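Local coordinates for RagA protein (Porphyromonas gingivalis, PDB 6SLN), which probably imports nutrients, perhaps peptides, across the outer membrane as a TonB-dependent receptor whose beta-barrel encloses a plug domain, at residues A[97-102]-A[585-590]; A[117-122]-A[142-147]; A[159-164]-A[193-198]; A[181-186]-A[204-209]; A[199-204]-A[639-644]. One frame throughout, in Å; residues are numbered along the deposited sequence.

Interaction 1. Residues A[97-102]-A[585-590]; sequences TVSGSV and YIDFSV
Residues 97-102 form an irregular loop that leads into strand 102-106 of the plug, whereas residues 585-590 run along strand 584-595 of the barrel wall. The backbones stay apart: CA of Ser99 and CA of Asp587 are separated by 7.0 Å, so side chains must do most of the bridging. A type I turn from Thr97 to Gly100, closed by a hydrogen bond from Gly100 N to Thr97 O, brings one backbone N-H and two hydroxyls to bear on a single carboxylate oxygen. Asp587 CG stands anti to its own carbonyl carbon, which sends OD2 into this turn. Thr97 OG1, anti to its backbone N (chi1 -160°), meets Asp587 OD2 tip to tip at 2.7 Å, from above the carboxylate plane. Ser99 OG donates to the same Asp587 OD2, also at 2.7 Å and again from above the plane. The third donor, Ser99 N, comes in nearly along the C-O axis of Asp587 OD2, at 3.3 Å and with an N-H...O angle of 146°. Beside this polar cluster, Val98 CG1 reaches Tyr585 CG at 4.1 Å, crossing the ring obliquely; Met613 of the adjacent barrel strand touches both residues. Across the contact, then, plug and barrel are joined by one polar clamp and one apolar patch. Asp587 is buried, yet OD2 accepts three hydrogen bonds from the loop, a donor-rich setting that would favour the charged carboxylate.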
# COMPACT_ATOMS: atom_id res chain seq x y z
N THR A 97 34.90 4.72 -30.95
CA THR A 97 35.35 4.14 -32.21
C THR A 97 36.16 5.18 -32.97
O THR A 97 35.97 6.39 -32.81
CB THR A 97 34.18 3.63 -33.06
OG1 THR A 97 34.67 2.69 -34.03
CG2 THR A 97 33.48 4.76 -33.76
N VAL A 98 37.05 4.68 -33.83
CA VAL A 98 38.04 5.52 -34.51
C VAL A 98 37.37 6.52 -35.46
O VAL A 98 37.88 7.63 -35.66
CB VAL A 98 39.04 4.61 -35.24
CG1 VAL A 98 40.35 5.35 -35.52
CG2 VAL A 98 39.28 3.30 -34.46
N SER A 99 36.24 6.14 -36.06
CA SER A 99 35.52 6.96 -37.02
C SER A 99 34.42 7.80 -36.38
O SER A 99 33.81 8.62 -37.07
CB SER A 99 34.86 6.09 -38.09
OG SER A 99 35.66 4.97 -38.42
N GLY A 100 34.15 7.60 -35.10
CA GLY A 100 32.94 8.14 -34.51
C GLY A 100 33.08 9.59 -34.11
O GLY A 100 34.14 10.05 -33.69
N SER A 101 31.98 10.33 -34.25
CA SER A 101 31.81 11.66 -33.67
C SER A 101 31.68 11.48 -32.17
O SER A 101 30.60 11.16 -31.66
CB SER A 101 30.59 12.35 -34.27
OG SER A 101 30.66 13.77 -34.22
N VAL A 102 32.79 11.65 -31.44
CA VAL A 102 32.82 11.43 -30.00
C VAL A 102 33.41 12.65 -29.30
O VAL A 102 34.49 13.12 -29.68
CB VAL A 102 33.64 10.18 -29.63
CG1 VAL A 102 33.64 9.99 -28.12
CG2 VAL A 102 33.07 8.95 -30.33
N TYR A 585 41.67 3.45 -41.39
CA TYR A 585 40.90 2.59 -40.50
C TYR A 585 39.46 2.50 -41.00
O TYR A 585 38.89 3.49 -41.46
CB TYR A 585 40.92 3.13 -39.05
CG TYR A 585 42.30 3.23 -38.45
CD1 TYR A 585 42.88 2.15 -37.80
CD2 TYR A 585 43.03 4.41 -38.54
CE1 TYR A 585 44.15 2.24 -37.25
CE2 TYR A 585 44.31 4.51 -37.99
CZ TYR A 585 44.86 3.42 -37.35
OH TYR A 585 46.12 3.52 -36.80
N ILE A 586 38.88 1.30 -40.92
CA ILE A 586 37.49 1.08 -41.26
C ILE A 586 36.80 0.35 -40.11
O ILE A 586 37.31 -0.65 -39.61
CB ILE A 586 37.32 0.28 -42.57
CG1 ILE A 586 37.96 1.04 -43.73
CG2 ILE A 586 35.84 0.05 -42.83
CD1 ILE A 586 37.02 1.99 -44.44
N ASP A 587 35.65 0.87 -39.70
CA ASP A 587 34.76 0.24 -38.75
C ASP A 587 33.51 -0.24 -39.48
O ASP A 587 33.08 0.36 -40.47
CB ASP A 587 34.37 1.20 -37.62
CG ASP A 587 35.57 1.77 -36.90
OD1 ASP A 587 36.55 1.03 -36.66
OD2 ASP A 587 35.54 2.97 -36.57
N PHE A 588 32.94 -1.32 -38.97
CA PHE A 588 31.76 -1.91 -39.57
C PHE A 588 30.98 -2.57 -38.44
O PHE A 588 31.58 -3.27 -37.62
CB PHE A 588 32.16 -2.91 -40.66
CG PHE A 588 31.05 -3.79 -41.11
CD1 PHE A 588 29.86 -3.24 -41.59
CD2 PHE A 588 31.17 -5.17 -41.07
CE1 PHE A 588 28.81 -4.04 -42.01
CE2 PHE A 588 30.13 -5.98 -41.48
CZ PHE A 588 28.94 -5.42 -41.95
N SER A 589 29.68 -2.32 -38.38
CA SER A 589 28.85 -2.83 -37.30
C SER A 589 27.55 -3.37 -37.88
O SER A 589 26.98 -2.76 -38.80
CB SER A 589 28.57 -1.73 -36.28
OG SER A 589 27.39 -0.99 -36.60
N VAL A 590 27.10 -4.52 -37.38
CA VAL A 590 25.74 -4.99 -37.61
C VAL A 590 25.20 -5.50 -36.28
O VAL A 590 25.95 -6.01 -35.44
CB VAL A 590 25.64 -6.07 -38.72
CG1 VAL A 590 26.36 -7.32 -38.33
CG2 VAL A 590 24.17 -6.38 -39.04

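Interaction 2. Residues A[117-122]-A[142-147]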
# COMPACT_ATOMS: atom_id res chain seq x y z
N ASN A 117 20.87 18.18 -10.75
CA ASN A 117 20.61 17.93 -12.16
C ASN A 117 21.94 18.05 -12.91
O ASN A 117 22.33 19.13 -13.36
CB ASN A 117 19.54 18.90 -12.66
CG ASN A 117 19.40 18.89 -14.16
OD1 ASN A 117 19.12 19.92 -14.76
ND2 ASN A 117 19.56 17.72 -14.77
N ILE A 118 22.63 16.91 -13.05
CA ILE A 118 24.00 16.88 -13.58
C ILE A 118 24.06 17.30 -15.05
O ILE A 118 25.04 17.92 -15.47
CB ILE A 118 24.59 15.47 -13.39
CG1 ILE A 118 25.98 15.36 -14.04
CG2 ILE A 118 23.67 14.43 -13.97
CD1 ILE A 118 27.09 16.07 -13.27
N MET A 119 23.04 16.97 -15.85
CA MET A 119 23.10 17.29 -17.27
C MET A 119 23.19 18.80 -17.50
O MET A 119 23.78 19.25 -18.49
CB MET A 119 21.89 16.70 -18.00
CG MET A 119 22.03 15.19 -18.30
SD MET A 119 23.54 14.82 -19.22
CE MET A 119 24.57 14.06 -17.98
N ASP A 120 22.62 19.58 -16.57
CA ASP A 120 22.71 21.03 -16.63
C ASP A 120 24.16 21.50 -16.76
O ASP A 120 24.43 22.51 -17.41
CB ASP A 120 22.05 21.63 -15.39
CG ASP A 120 22.02 23.14 -15.44
OD1 ASP A 120 21.10 23.69 -16.09
OD2 ASP A 120 22.92 23.76 -14.83
N ALA A 121 25.10 20.76 -16.16
CA ALA A 121 26.51 21.13 -16.20
C ALA A 121 27.15 20.91 -17.57
O ALA A 121 28.30 21.30 -17.76
CB ALA A 121 27.29 20.35 -15.14
N LEU A 122 26.44 20.29 -18.52
CA LEU A 122 26.96 20.08 -19.86
C LEU A 122 26.32 21.01 -20.88
O LEU A 122 26.71 20.99 -22.04
CB LEU A 122 26.81 18.61 -20.27
CG LEU A 122 27.89 17.86 -19.49
CD1 LEU A 122 27.33 17.05 -18.33
CD2 LEU A 122 28.84 17.02 -20.39
N ALA A 142 17.09 17.80 -16.65
CA ALA A 142 17.32 18.48 -17.93
C ALA A 142 16.88 17.61 -19.10
O ALA A 142 16.93 16.38 -19.04
CB ALA A 142 18.80 18.82 -18.11
N SER A 143 16.46 18.27 -20.17
CA SER A 143 16.23 17.59 -21.44
C SER A 143 17.51 17.66 -22.28
O SER A 143 18.23 18.66 -22.26
CB SER A 143 15.05 18.21 -22.18
OG SER A 143 15.32 19.53 -22.60
N VAL A 144 17.80 16.57 -22.98
CA VAL A 144 18.96 16.51 -23.87
C VAL A 144 18.53 16.03 -25.24
O VAL A 144 17.76 15.07 -25.35
CB VAL A 144 20.07 15.59 -23.31
CG1 VAL A 144 21.26 15.64 -24.23
CG2 VAL A 144 20.47 16.00 -21.89
N GLU A 145 19.02 16.69 -26.28
CA GLU A 145 18.83 16.28 -27.68
C GLU A 145 20.16 16.41 -28.41
O GLU A 145 20.75 17.50 -28.44
CB GLU A 145 17.76 17.13 -28.38
CG GLU A 145 16.33 17.00 -27.84
CD GLU A 145 15.34 17.91 -28.55
OE1 GLU A 145 15.79 18.86 -29.22
OE2 GLU A 145 14.11 17.70 -28.45
N ILE A 146 20.64 15.31 -28.98
CA ILE A 146 21.90 15.27 -29.73
C ILE A 146 21.59 15.36 -31.22
O ILE A 146 20.96 14.45 -31.78
CB ILE A 146 22.68 13.99 -29.40
CG1 ILE A 146 23.10 14.00 -27.92
CG2 ILE A 146 23.87 13.79 -30.37
CD1 ILE A 146 23.78 12.75 -27.46
N HIS A 147 22.04 16.45 -31.86
CA HIS A 147 21.75 16.72 -33.28
C HIS A 147 20.25 16.76 -33.55
O HIS A 147 19.74 16.05 -34.42
CB HIS A 147 22.42 15.70 -34.21
CG HIS A 147 23.92 15.75 -34.23
ND1 HIS A 147 24.68 14.68 -34.67
CD2 HIS A 147 24.80 16.72 -33.89
CE1 HIS A 147 25.96 14.99 -34.60
NE2 HIS A 147 26.06 16.22 -34.13
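Ala142, at the start of residues 142-147, makes the largest single contribution. Its CB lies 3.7 Å from Met119 CB, in the 3-10 turn of residues 119-122, while the side-chain amide of Asn117 packs beside the same alanine. The CA atoms of Met119 and Ala142 are 5.9 Å apart, close enough for the short side chain of the alanine to bridge the gap. Ser143 points the other way, in keeping with the alternation of a strand. Val144 turns back to the 3-10 segment: its CG2, anti to the carbonyl carbon, sits 4.0 Å from Met119 CG, the two side chains crossing at about a right angle. Met119 begins with CG anti to its own carbonyl carbon (chi1 -79°) and then bends at chi2 (-55°), so that its thioether end leaves Val144 and moves toward Tyr160 and Met183. Beyond Val144 the chain leaves the 3-10 segment behind, and at its end His147 has its ring stacked on Tyr703 and NE2 bonded to Asp738 OD1, both of the barrel. On the 3-10 side, Asp120 OD2 forms a salt bridge with Arg959, another barrel residue. Strand 143-146 pairs antiparallel with 129-132, and this small two-stranded sheet with a short turn packed on one face belongs to the plug domain of a TonB-dependent receptor.

Interaction 3. Residues A[159-164]-A[193-198]; sequences LYIVDG and SIYGAR
Leu159 supplies the centre of this contact, and its conformation spreads its two methyls over different partners. CG is anti to the backbone N (chi1 -158°), and the turn about CB-CG then sets CD1 against Ala197 and Arg198 and CD2 against Tyr195. Leu159 CD1 lies over the centre of one face of the Arg198 guanidinium, 3.8 Å from CZ of that arginine, and at the same 3.8 Å from Ala197 CB. The other branch, Leu159 CD2, meets Tyr195 CB at 4.0 Å. Arg198 starts with CG in the crowded position between the backbone N and the carbonyl carbon (chi1 47°), then runs extended from CG to NE. A turn at chi4 (-81°) swings the guanidinium flat against the leucine, and the hydrogen bond from NH2 to Pro158 O and the salt bridge of NH1 with Glu643 help fix that rotation. A water accepts from Arg198 NH2 and from Tyr160 N, both bonds weak, and so bridges the segments loosely. Ile161 has CG1 anti to its carbonyl carbon and an outstretched tip, so that its CD1 approaches Tyr195 CD1 obliquely to the ring. Ile194 CG1 lies over one face of that ring. Strand 159-162 itself runs parallel to 203-208 and antiparallel to 165-166 in the plug sheet, with helix 169-173 against Tyr160 and Val162. The loop of 193-198 lies between this strand and the barrel, where Ile194 and Ala197 touch strand 561-580.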
# COMPACT_ATOMS: atom_id res chain seq x y z
N LEU A 159 20.41 7.68 -24.79
CA LEU A 159 20.59 6.60 -23.84
C LEU A 159 21.68 6.99 -22.85
O LEU A 159 22.72 7.53 -23.25
CB LEU A 159 20.95 5.31 -24.58
CG LEU A 159 20.72 3.94 -23.95
CD1 LEU A 159 19.25 3.74 -23.58
CD2 LEU A 159 21.20 2.89 -24.95
N TYR A 160 21.44 6.75 -21.57
CA TYR A 160 22.38 7.13 -20.51
C TYR A 160 23.00 5.88 -19.90
O TYR A 160 22.29 4.96 -19.49
CB TYR A 160 21.71 7.95 -19.41
CG TYR A 160 21.26 9.31 -19.81
CD1 TYR A 160 22.16 10.36 -19.95
CD2 TYR A 160 19.92 9.57 -20.04
CE1 TYR A 160 21.73 11.63 -20.32
CE2 TYR A 160 19.48 10.83 -20.39
CZ TYR A 160 20.39 11.86 -20.54
OH TYR A 160 19.93 13.10 -20.91
N ILE A 161 24.33 5.88 -19.81
CA ILE A 161 25.10 4.68 -19.52
C ILE A 161 26.20 5.01 -18.51
O ILE A 161 27.09 5.81 -18.81
CB ILE A 161 25.68 4.08 -20.81
CG1 ILE A 161 24.53 3.79 -21.77
CG2 ILE A 161 26.46 2.82 -20.54
CD1 ILE A 161 24.92 3.20 -23.07
N VAL A 162 26.13 4.39 -17.33
CA VAL A 162 27.13 4.55 -16.27
C VAL A 162 27.94 3.27 -16.18
O VAL A 162 27.40 2.21 -15.83
CB VAL A 162 26.48 4.87 -14.91
CG1 VAL A 162 27.54 5.23 -13.89
CG2 VAL A 162 25.45 5.99 -15.04
N ASP A 163 29.22 3.36 -16.52
CA ASP A 163 30.15 2.23 -16.42
C ASP A 163 29.60 0.96 -17.05
O ASP A 163 29.96 -0.15 -16.67
CB ASP A 163 30.55 1.97 -14.97
CG ASP A 163 31.55 2.98 -14.47
OD1 ASP A 163 32.56 3.24 -15.16
OD2 ASP A 163 31.32 3.52 -13.37
N GLY A 164 28.70 1.11 -18.01
CA GLY A 164 28.21 0.00 -18.79
C GLY A 164 26.76 -0.34 -18.55
O GLY A 164 26.25 -1.25 -19.23
N SER A 193 27.40 2.06 -32.05
CA SER A 193 26.98 0.81 -32.68
C SER A 193 26.74 -0.33 -31.69
O SER A 193 25.98 -1.25 -32.01
CB SER A 193 28.01 0.40 -33.72
OG SER A 193 29.32 0.58 -33.23
N ILE A 194 27.33 -0.29 -30.49
CA ILE A 194 27.16 -1.37 -29.53
C ILE A 194 26.04 -1.10 -28.51
O ILE A 194 25.87 -1.88 -27.57
CB ILE A 194 28.49 -1.69 -28.82
CG1 ILE A 194 28.85 -0.59 -27.84
CG2 ILE A 194 29.59 -1.88 -29.85
CD1 ILE A 194 30.27 -0.70 -27.28
N TYR A 195 25.26 -0.04 -28.70
CA TYR A 195 24.11 0.27 -27.85
C TYR A 195 22.83 0.16 -28.68
O TYR A 195 22.86 0.19 -29.92
CB TYR A 195 24.26 1.67 -27.22
CG TYR A 195 25.66 1.85 -26.69
CD1 TYR A 195 26.04 1.28 -25.49
CD2 TYR A 195 26.63 2.51 -27.43
CE1 TYR A 195 27.34 1.41 -25.01
CE2 TYR A 195 27.93 2.63 -26.97
CZ TYR A 195 28.28 2.08 -25.75
OH TYR A 195 29.57 2.20 -25.27
N GLY A 196 21.69 -0.01 -28.02
CA GLY A 196 20.50 -0.22 -28.83
C GLY A 196 19.10 -0.09 -28.27
O GLY A 196 18.17 -0.70 -28.81
N ALA A 197 18.88 0.68 -27.22
CA ALA A 197 17.46 0.94 -26.98
C ALA A 197 17.02 2.12 -27.81
O ALA A 197 15.90 2.15 -28.34
CB ALA A 197 17.19 1.18 -25.49
N ARG A 198 17.94 3.08 -27.96
CA ARG A 198 17.70 4.32 -28.66
C ARG A 198 19.03 5.02 -28.94
O ARG A 198 19.17 6.22 -28.68
CB ARG A 198 16.74 5.20 -27.86
CG ARG A 198 17.07 5.34 -26.39
CD ARG A 198 16.46 6.61 -25.85
NE ARG A 198 17.07 7.09 -24.61
CZ ARG A 198 16.77 6.62 -23.40
NH1 ARG A 198 15.87 5.65 -23.28
NH2 ARG A 198 17.37 7.12 -22.32
O HOH W 1 18.70 5.71 -19.78

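Interaction 4. Residues A[181-186]-A[204-209]; sequences ESMSVL and VFIQTK
Met183 gives the buried face its tightest packing. Its chain runs extended, CG anti to the backbone N (chi1 171°), and bends only at chi3 (-51°), which lays SD 3.6 Å from Val204 CG1 and brings CE of Met183 to 3.5 Å from Ile206 CG1. Met183 and Ile206 lie side by side, pointing the same way. Beneath them the backbones pair antiparallel, their axes 4.7 Å apart. Ser184 and Phe205 form a hydrogen-bonded pair in both directions: Ser184 N reaches Phe205 O at 2.8 Å, and Phe205 N reaches Ser184 O at 2.9 Å with the donor nearly along the C=O axis. These are two inner, neighbouring strands of the plug sheet, 180-186 flanked by 102-106 and 203-208 flanked by 159-162. Toward the other end the regular pattern gives way to a classic beta bulge, in which Glu181 N and Ser182 N both donate to Gln207 O, at 2.6 Å and 3.3 Å, each in the carbonyl plane. Side chains here are looser. Glu181 is exposed, and its OE2 lies against CG of Lys209, while the charged ends are not in contact; Lys209 NZ is bonded to Asn178 O. Gln207 stretches out on the face of Ser182, its OE1 at 4.1 Å from Ser182 OG.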
# COMPACT_ATOMS: atom_id res chain seq x y z
N GLU A 181 34.66 10.20 -13.59
CA GLU A 181 35.95 10.53 -14.17
C GLU A 181 35.78 11.35 -15.44
O GLU A 181 36.42 12.39 -15.61
CB GLU A 181 36.73 9.25 -14.49
CG GLU A 181 38.15 9.49 -14.96
CD GLU A 181 38.92 10.39 -14.02
OE1 GLU A 181 38.90 11.62 -14.23
OE2 GLU A 181 39.54 9.86 -13.07
N SER A 182 34.93 10.88 -16.33
CA SER A 182 34.73 11.55 -17.60
C SER A 182 33.30 11.29 -18.04
O SER A 182 32.56 10.50 -17.43
CB SER A 182 35.73 11.07 -18.65
OG SER A 182 35.99 9.68 -18.51
N MET A 183 32.91 11.99 -19.09
CA MET A 183 31.64 11.76 -19.75
C MET A 183 31.88 11.91 -21.24
O MET A 183 32.39 12.94 -21.70
CB MET A 183 30.56 12.74 -19.27
CG MET A 183 29.30 12.66 -20.08
SD MET A 183 28.03 13.75 -19.41
CE MET A 183 28.02 13.28 -17.68
N SER A 184 31.58 10.84 -21.98
CA SER A 184 31.73 10.82 -23.43
C SER A 184 30.35 10.93 -24.07
O SER A 184 29.41 10.24 -23.67
CB SER A 184 32.43 9.54 -23.89
OG SER A 184 33.68 9.37 -23.25
N VAL A 185 30.22 11.82 -25.04
CA VAL A 185 28.98 11.96 -25.79
C VAL A 185 29.23 11.42 -27.18
O VAL A 185 30.12 11.89 -27.89
CB VAL A 185 28.48 13.41 -25.81
CG1 VAL A 185 27.15 13.51 -26.56
CG2 VAL A 185 28.31 13.91 -24.38
N LEU A 186 28.46 10.39 -27.55
CA LEU A 186 28.58 9.73 -28.84
C LEU A 186 27.46 10.21 -29.77
O LEU A 186 26.28 10.02 -29.46
CB LEU A 186 28.53 8.21 -28.68
CG LEU A 186 29.28 7.61 -27.50
CD1 LEU A 186 29.14 6.14 -27.58
CD2 LEU A 186 30.74 7.99 -27.54
N VAL A 204 25.17 8.90 -23.93
CA VAL A 204 25.91 9.63 -22.91
C VAL A 204 26.53 8.58 -22.00
O VAL A 204 25.83 7.92 -21.23
CB VAL A 204 25.02 10.60 -22.12
CG1 VAL A 204 25.87 11.56 -21.30
CG2 VAL A 204 24.10 11.37 -23.06
N PHE A 205 27.84 8.41 -22.10
CA PHE A 205 28.56 7.44 -21.30
C PHE A 205 29.25 8.15 -20.14
O PHE A 205 30.14 8.99 -20.36
CB PHE A 205 29.57 6.68 -22.15
CG PHE A 205 30.04 5.41 -21.53
CD1 PHE A 205 31.10 5.42 -20.63
CD2 PHE A 205 29.44 4.21 -21.83
CE1 PHE A 205 31.54 4.25 -20.05
CE2 PHE A 205 29.88 3.04 -21.27
CZ PHE A 205 30.93 3.06 -20.37
N ILE A 206 28.86 7.81 -18.92
CA ILE A 206 29.49 8.33 -17.71
C ILE A 206 30.41 7.25 -17.16
O ILE A 206 29.96 6.13 -16.88
CB ILE A 206 28.45 8.75 -16.66
CG1 ILE A 206 27.52 9.84 -17.23
CG2 ILE A 206 29.14 9.23 -15.39
CD1 ILE A 206 26.38 10.21 -16.31
N GLN A 207 31.69 7.55 -16.99
CA GLN A 207 32.62 6.60 -16.41
C GLN A 207 33.11 7.10 -15.06
O GLN A 207 33.74 8.16 -14.98
CB GLN A 207 33.81 6.33 -17.33
CG GLN A 207 34.61 5.15 -16.85
CD GLN A 207 35.82 4.89 -17.70
OE1 GLN A 207 36.05 5.59 -18.69
NE2 GLN A 207 36.60 3.88 -17.32
N THR A 208 32.84 6.32 -14.02
CA THR A 208 33.23 6.66 -12.67
C THR A 208 34.71 6.37 -12.43
O THR A 208 35.40 5.76 -13.25
CB THR A 208 32.34 5.92 -11.66
OG1 THR A 208 32.61 4.51 -11.72
CG2 THR A 208 30.85 6.15 -11.96
N LYS A 209 35.21 6.81 -11.28
CA LYS A 209 36.65 6.80 -11.03
C LYS A 209 37.13 5.45 -10.50
O LYS A 209 36.43 4.77 -9.75
CB LYS A 209 37.03 7.89 -10.03
CG LYS A 209 36.99 9.29 -10.60
CD LYS A 209 36.90 10.35 -9.50
CE LYS A 209 37.25 11.74 -10.04
NZ LYS A 209 36.71 12.87 -9.22

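Interaction 5. Residues A[199-204]-A[639-644]; sequences AANGVV and TGNSEI
Two hydrogen bonds grip Asn641 ND2, one to Glu678 OE2 on the adjoining barrel strand and one to Ser155 O. Asn201 ND2 is equally well held, by Ala157 O and by the same Ser155 O, so one plug carbonyl serves an amide from each segment. The two amide groups come near each other, Asn201 OD1 standing 3.9 Å from Asn641 ND2, but their planes are turned 82° apart. On its other branch Asn641 forms an Asx turn: OD1 accepts from Glu643 N at 3.2 Å, with an N-H...O angle of 171° and the donor above the carbonyl plane. That bond holds the Asn641 side chain, whose CG is anti to the backbone N, curled over the chain that leaves the strand. Directly between the segments the link is slight. Ala200 N donates weakly to Gly640 O at 3.4 Å, while Ala200 CB packs on Asn641 CB at 4.0 Å. Thr639 OG1 takes the crowded position between the backbone N and the carbonyl carbon (chi1 61°) and touches Ala200 CB at 3.2 Å. Gly202 N closes the 3-10 turn on Ala199 O before the chain enters strand 203-208, between 180-186 and 159-162 of the plug sheet. The partner strand, 627-641, belongs to the barrel and runs between 604-614 and 678-691, whose Gln680 touches both Ala200 and Thr639.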
# COMPACT_ATOMS: atom_id res chain seq x y z
N ALA A 199 20.01 4.28 -29.47
CA ALA A 199 21.22 4.90 -29.99
C ALA A 199 20.92 6.01 -30.97
O ALA A 199 21.74 6.92 -31.14
CB ALA A 199 22.10 3.87 -30.71
N ALA A 200 19.76 5.96 -31.62
CA ALA A 200 19.35 7.00 -32.54
C ALA A 200 19.39 8.39 -31.91
O ALA A 200 19.47 9.38 -32.63
CB ALA A 200 17.94 6.69 -33.04
N ASN A 201 19.35 8.48 -30.58
CA ASN A 201 19.36 9.76 -29.89
C ASN A 201 20.73 10.12 -29.34
O ASN A 201 20.87 11.18 -28.70
CB ASN A 201 18.35 9.76 -28.75
CG ASN A 201 16.94 9.55 -29.23
OD1 ASN A 201 16.62 9.79 -30.40
ND2 ASN A 201 16.07 9.11 -28.33
N GLY A 202 21.74 9.30 -29.61
CA GLY A 202 23.05 9.50 -29.04
C GLY A 202 23.21 8.71 -27.76
O GLY A 202 22.26 8.14 -27.20
N VAL A 203 24.44 8.65 -27.29
CA VAL A 203 24.73 7.89 -26.09
C VAL A 203 25.59 8.75 -25.17
O VAL A 203 26.61 9.30 -25.61
CB VAL A 203 25.42 6.55 -26.41
CG1 VAL A 203 26.00 5.95 -25.15
CG2 VAL A 203 24.43 5.60 -27.06
N VAL A 204 25.17 8.90 -23.93
CA VAL A 204 25.91 9.63 -22.91
C VAL A 204 26.53 8.58 -22.00
O VAL A 204 25.83 7.92 -21.23
CB VAL A 204 25.02 10.60 -22.12
CG1 VAL A 204 25.87 11.56 -21.30
CG2 VAL A 204 24.10 11.37 -23.06
N THR A 639 20.19 3.14 -36.94
CA THR A 639 19.99 3.01 -35.51
C THR A 639 18.50 2.97 -35.25
O THR A 639 17.71 3.59 -35.98
CB THR A 639 20.61 4.18 -34.74
OG1 THR A 639 19.98 5.39 -35.16
CG2 THR A 639 22.13 4.27 -34.95
N GLY A 640 18.11 2.26 -34.21
CA GLY A 640 16.72 2.18 -33.84
C GLY A 640 16.37 3.16 -32.73
O GLY A 640 17.24 3.64 -32.00
N ASN A 641 15.08 3.45 -32.64
CA ASN A 641 14.51 4.22 -31.55
C ASN A 641 13.21 3.55 -31.17
O ASN A 641 12.39 3.25 -32.04
CB ASN A 641 14.28 5.69 -31.94
CG ASN A 641 13.78 6.54 -30.75
OD1 ASN A 641 13.73 6.06 -29.62
ND2 ASN A 641 13.39 7.76 -31.02
N SER A 642 13.03 3.31 -29.87
CA SER A 642 11.83 2.63 -29.39
C SER A 642 11.36 3.20 -28.06
O SER A 642 10.55 2.56 -27.37
CB SER A 642 12.05 1.14 -29.24
OG SER A 642 13.30 0.92 -28.60
N GLU A 643 11.86 4.37 -27.68
CA GLU A 643 11.46 5.00 -26.43
C GLU A 643 10.01 5.46 -26.57
O GLU A 643 9.71 6.63 -26.81
CB GLU A 643 12.37 6.16 -26.07
CG GLU A 643 13.51 5.78 -25.19
CD GLU A 643 13.18 4.70 -24.20
OE1 GLU A 643 12.15 4.84 -23.48
OE2 GLU A 643 13.95 3.71 -24.14
N ILE A 644 9.09 4.52 -26.39
CA ILE A 644 7.68 4.83 -26.27
C ILE A 644 7.13 4.06 -25.08
O ILE A 644 7.86 3.38 -24.36
CB ILE A 644 6.91 4.48 -27.55
CG1 ILE A 644 7.02 2.97 -27.79
CG2 ILE A 644 7.46 5.28 -28.72
CD1 ILE A 644 6.17 2.47 -28.95

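In the fold
Interactions 2, 3 and 4 lie within the plug; interactions 1 and 5 tie it to the barrel wall at places about 17 Å apart, centre to centre. Interactions 3 and 5, with centres only about 9 Å apart, are joined by the salt bridge of Arg198 NH1 with Glu643 OE2 at 2.9 Å. Interaction 4 shares Val204 with interaction 5 and packs on interaction 2 through the two methionines, Met119 CE lying 3.6 Å from Met183 CE. Interaction 1 touches interaction 4 where Val102 CG1 meets Leu186 CD2. The phospholipid pocket is formed by other residues; a bound C8E detergent lies about 12 Å from the Thr208 side chain.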